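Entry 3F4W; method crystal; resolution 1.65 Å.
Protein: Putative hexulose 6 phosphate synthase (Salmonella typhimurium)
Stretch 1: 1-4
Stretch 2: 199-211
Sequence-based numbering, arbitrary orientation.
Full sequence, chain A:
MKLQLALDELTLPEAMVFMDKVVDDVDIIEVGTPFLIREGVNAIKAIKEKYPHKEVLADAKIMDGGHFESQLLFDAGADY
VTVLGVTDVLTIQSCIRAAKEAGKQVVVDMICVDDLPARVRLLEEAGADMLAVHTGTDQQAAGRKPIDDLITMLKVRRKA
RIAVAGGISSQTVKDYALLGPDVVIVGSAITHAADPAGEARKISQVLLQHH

Stretch 1 1-4: MKLQ
Stretch 2 (199-211) EARKISQVLLQHH

The chain's first residue is tied to its last helix by a single water: Met 1 N donates to it at 2.7 Å, and the water donates to Leu 207 O, also at 2.7 Å. No direct hydrogen bond crosses the contact; the rest is van der Waals packing, mostly between apolar side chains but also against backbone carbonyls, with 346 Å² buried in all. Strand 2-4, extended (phi/psi of Leu 3 -99/115), runs nearly antiparallel to helix 199-209, at 150° with axes 8.7 Å apart at closest approach. The register sets the CA of Met 1 6.0 Å from that of Leu 207, and the CA of Leu 3 6.4 Å from that of Ser 204.

Strand alternation selects the contact: Leu 3 points toward the helix, Lys 2 and Gln 4 away. Leu 207 (m, t) answers from the helix and touches three residues. Its CD1 lies 3.7 Å from Leu 3 CB, and its CD2 3.7 Å from Met 1 SD, the methionine being folded p, t, p; CD1 also lies 3.8 Å from Lys 2 O. One turn earlier, Ile 203 (m, t) places CG2 4.0 Å from CD1 of Leu 3 (t, p). Ser 204 brings CB to 4.1 Å from Leu 3 CD2, while its p rotamer keeps OG near its own helix, 3.0 Å from Ala 200 O and 3.1 Å from Arg 201 O.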

# COMPACT_ATOMS: atom_id res chain seq x y z
N MET A 1 -14.92 8.40 -22.23
CA MET A 1 -13.96 8.10 -21.18
C MET A 1 -14.15 9.02 -19.98
O MET A 1 -14.42 10.21 -20.13
CB MET A 1 -12.53 8.18 -21.71
CG MET A 1 -12.18 9.49 -22.38
SD MET A 1 -10.67 9.36 -23.35
CE MET A 1 -11.18 8.24 -24.66
N LYS A 2 -13.98 8.45 -18.79
CA LYS A 2 -14.23 9.16 -17.54
C LYS A 2 -13.01 9.93 -17.07
O LYS A 2 -11.88 9.54 -17.33
CB LYS A 2 -14.64 8.17 -16.45
CG LYS A 2 -15.92 7.41 -16.73
CD LYS A 2 -16.24 6.48 -15.57
CE LYS A 2 -17.59 5.80 -15.74
NZ LYS A 2 -17.83 4.82 -14.64
N LEU A 3 -13.25 11.03 -16.36
CA LEU A 3 -12.18 11.76 -15.69
C LEU A 3 -12.11 11.40 -14.22
O LEU A 3 -13.04 11.67 -13.46
CB LEU A 3 -12.35 13.27 -15.86
CG LEU A 3 -11.36 14.14 -15.07
CD1 LEU A 3 -9.92 13.72 -15.36
CD2 LEU A 3 -11.56 15.62 -15.38
N GLN A 4 -11.01 10.78 -13.81
CA GLN A 4 -10.78 10.44 -12.41
C GLN A 4 -9.78 11.43 -11.82
O GLN A 4 -8.72 11.65 -12.39
CB GLN A 4 -10.27 9.00 -12.30
CG GLN A 4 -9.81 8.59 -10.92
CD GLN A 4 -9.56 7.10 -10.82
OE1 GLN A 4 -10.31 6.30 -11.37
NE2 GLN A 4 -8.50 6.71 -10.11
N GLU A 199 -8.42 24.16 -15.44
CA GLU A 199 -7.68 22.97 -15.84
C GLU A 199 -8.61 21.76 -15.94
O GLU A 199 -8.50 20.96 -16.86
CB GLU A 199 -6.54 22.68 -14.86
CG GLU A 199 -5.75 21.41 -15.17
CD GLU A 199 -4.93 21.50 -16.45
OE1 GLU A 199 -4.09 20.61 -16.69
OE2 GLU A 199 -5.13 22.47 -17.21
N ALA A 200 -9.53 21.65 -14.99
CA ALA A 200 -10.49 20.55 -15.00
C ALA A 200 -11.38 20.64 -16.23
O ALA A 200 -11.68 19.62 -16.86
CB ALA A 200 -11.33 20.57 -13.73
N ARG A 201 -11.79 21.85 -16.58
CA ARG A 201 -12.62 22.07 -17.76
C ARG A 201 -11.91 21.64 -19.04
O ARG A 201 -12.49 20.95 -19.87
CB ARG A 201 -13.03 23.53 -17.88
CG ARG A 201 -13.94 23.79 -19.07
CD ARG A 201 -13.95 25.25 -19.48
NE ARG A 201 -12.77 25.62 -20.26
CZ ARG A 201 -11.85 26.50 -19.86
NH1 ARG A 201 -11.97 27.11 -18.69
NH2 ARG A 201 -10.82 26.77 -20.65
N LYS A 202 -10.65 22.06 -19.19
CA LYS A 202 -9.90 21.79 -20.41
C LYS A 202 -9.62 20.31 -20.62
O LYS A 202 -9.58 19.82 -21.75
CB LYS A 202 -8.60 22.60 -20.44
CG LYS A 202 -8.81 24.09 -20.25
CD LYS A 202 -7.81 24.91 -21.05
CE LYS A 202 -6.39 24.72 -20.53
NZ LYS A 202 -6.23 25.32 -19.17
N ILE A 203 -9.42 19.59 -19.52
CA ILE A 203 -9.15 18.16 -19.60
C ILE A 203 -10.43 17.39 -19.91
O ILE A 203 -10.46 16.56 -20.82
CB ILE A 203 -8.49 17.63 -18.29
CG1 ILE A 203 -7.08 18.20 -18.16
CG2 ILE A 203 -8.45 16.11 -18.28
CD1 ILE A 203 -6.45 17.98 -16.80
N SER A 204 -11.51 17.70 -19.20
CA SER A 204 -12.76 16.99 -19.41
C SER A 204 -13.32 17.27 -20.80
O SER A 204 -14.03 16.46 -21.37
CB SER A 204 -13.78 17.37 -18.34
OG SER A 204 -14.09 18.75 -18.41
N GLN A 205 -12.98 18.45 -21.33
CA GLN A 205 -13.38 18.83 -22.68
C GLN A 205 -12.76 17.91 -23.72
O GLN A 205 -13.42 17.47 -24.66
CB GLN A 205 -12.96 20.28 -22.96
CG GLN A 205 -13.35 20.80 -24.34
CD GLN A 205 -13.05 22.28 -24.50
OE1 GLN A 205 -12.73 22.96 -23.53
NE2 GLN A 205 -13.17 22.78 -25.71
N VAL A 206 -11.48 17.60 -23.54
CA VAL A 206 -10.78 16.72 -24.46
C VAL A 206 -11.37 15.32 -24.41
O VAL A 206 -11.59 14.69 -25.44
CB VAL A 206 -9.27 16.66 -24.17
CG1 VAL A 206 -8.60 15.61 -25.04
CG2 VAL A 206 -8.65 18.03 -24.40
N LEU A 207 -11.64 14.83 -23.20
CA LEU A 207 -12.22 13.50 -23.03
C LEU A 207 -13.59 13.40 -23.70
O LEU A 207 -13.94 12.37 -24.27
CB LEU A 207 -12.32 13.14 -21.55
CG LEU A 207 -11.02 13.24 -20.74
CD1 LEU A 207 -11.22 12.71 -19.34
CD2 LEU A 207 -9.90 12.48 -21.45
N LEU A 208 -14.36 14.48 -23.63
CA LEU A 208 -15.67 14.51 -24.27
C LEU A 208 -15.56 14.64 -25.79
O LEU A 208 -16.42 14.15 -26.53
CB LEU A 208 -16.53 15.65 -23.72
CG LEU A 208 -17.10 15.44 -22.32
CD1 LEU A 208 -17.90 16.66 -21.89
CD2 LEU A 208 -17.95 14.19 -22.28
N GLN A 209 -14.51 15.31 -26.25
CA GLN A 209 -14.32 15.54 -27.68
C GLN A 209 -13.89 14.27 -28.39
O GLN A 209 -13.89 14.20 -29.62
CB GLN A 209 -13.32 16.68 -27.91
CG GLN A 209 -13.91 18.07 -27.63
CD GLN A 209 -12.89 19.19 -27.72
OE1 GLN A 209 -11.68 18.96 -27.62
NE2 GLN A 209 -13.37 20.42 -27.92
N HIS A 210 -13.55 13.25 -27.61
CA HIS A 210 -13.20 11.94 -28.16
C HIS A 210 -14.24 10.90 -27.77
O HIS A 210 -14.09 10.19 -26.77
CB HIS A 210 -11.80 11.52 -27.72
CG HIS A 210 -10.71 12.36 -28.31
ND1 HIS A 210 -10.06 12.01 -29.48
CD2 HIS A 210 -10.17 13.53 -27.91
CE1 HIS A 210 -9.16 12.93 -29.77
NE2 HIS A 210 -9.20 13.86 -28.83
N HIS A 211 -15.29 10.82 -28.57
CA HIS A 211 -16.41 9.92 -28.33
C HIS A 211 -15.94 8.50 -28.04
O HIS A 211 -15.69 8.14 -26.89
CB HIS A 211 -17.33 9.93 -29.55
CG HIS A 211 -17.19 11.15 -30.41
ND1 HIS A 211 -17.87 12.32 -30.16
CD2 HIS A 211 -16.42 11.39 -31.50
CE1 HIS A 211 -17.54 13.22 -31.07
NE2 HIS A 211 -16.66 12.68 -31.90
O HOH W 1 -15.88 10.66 -23.43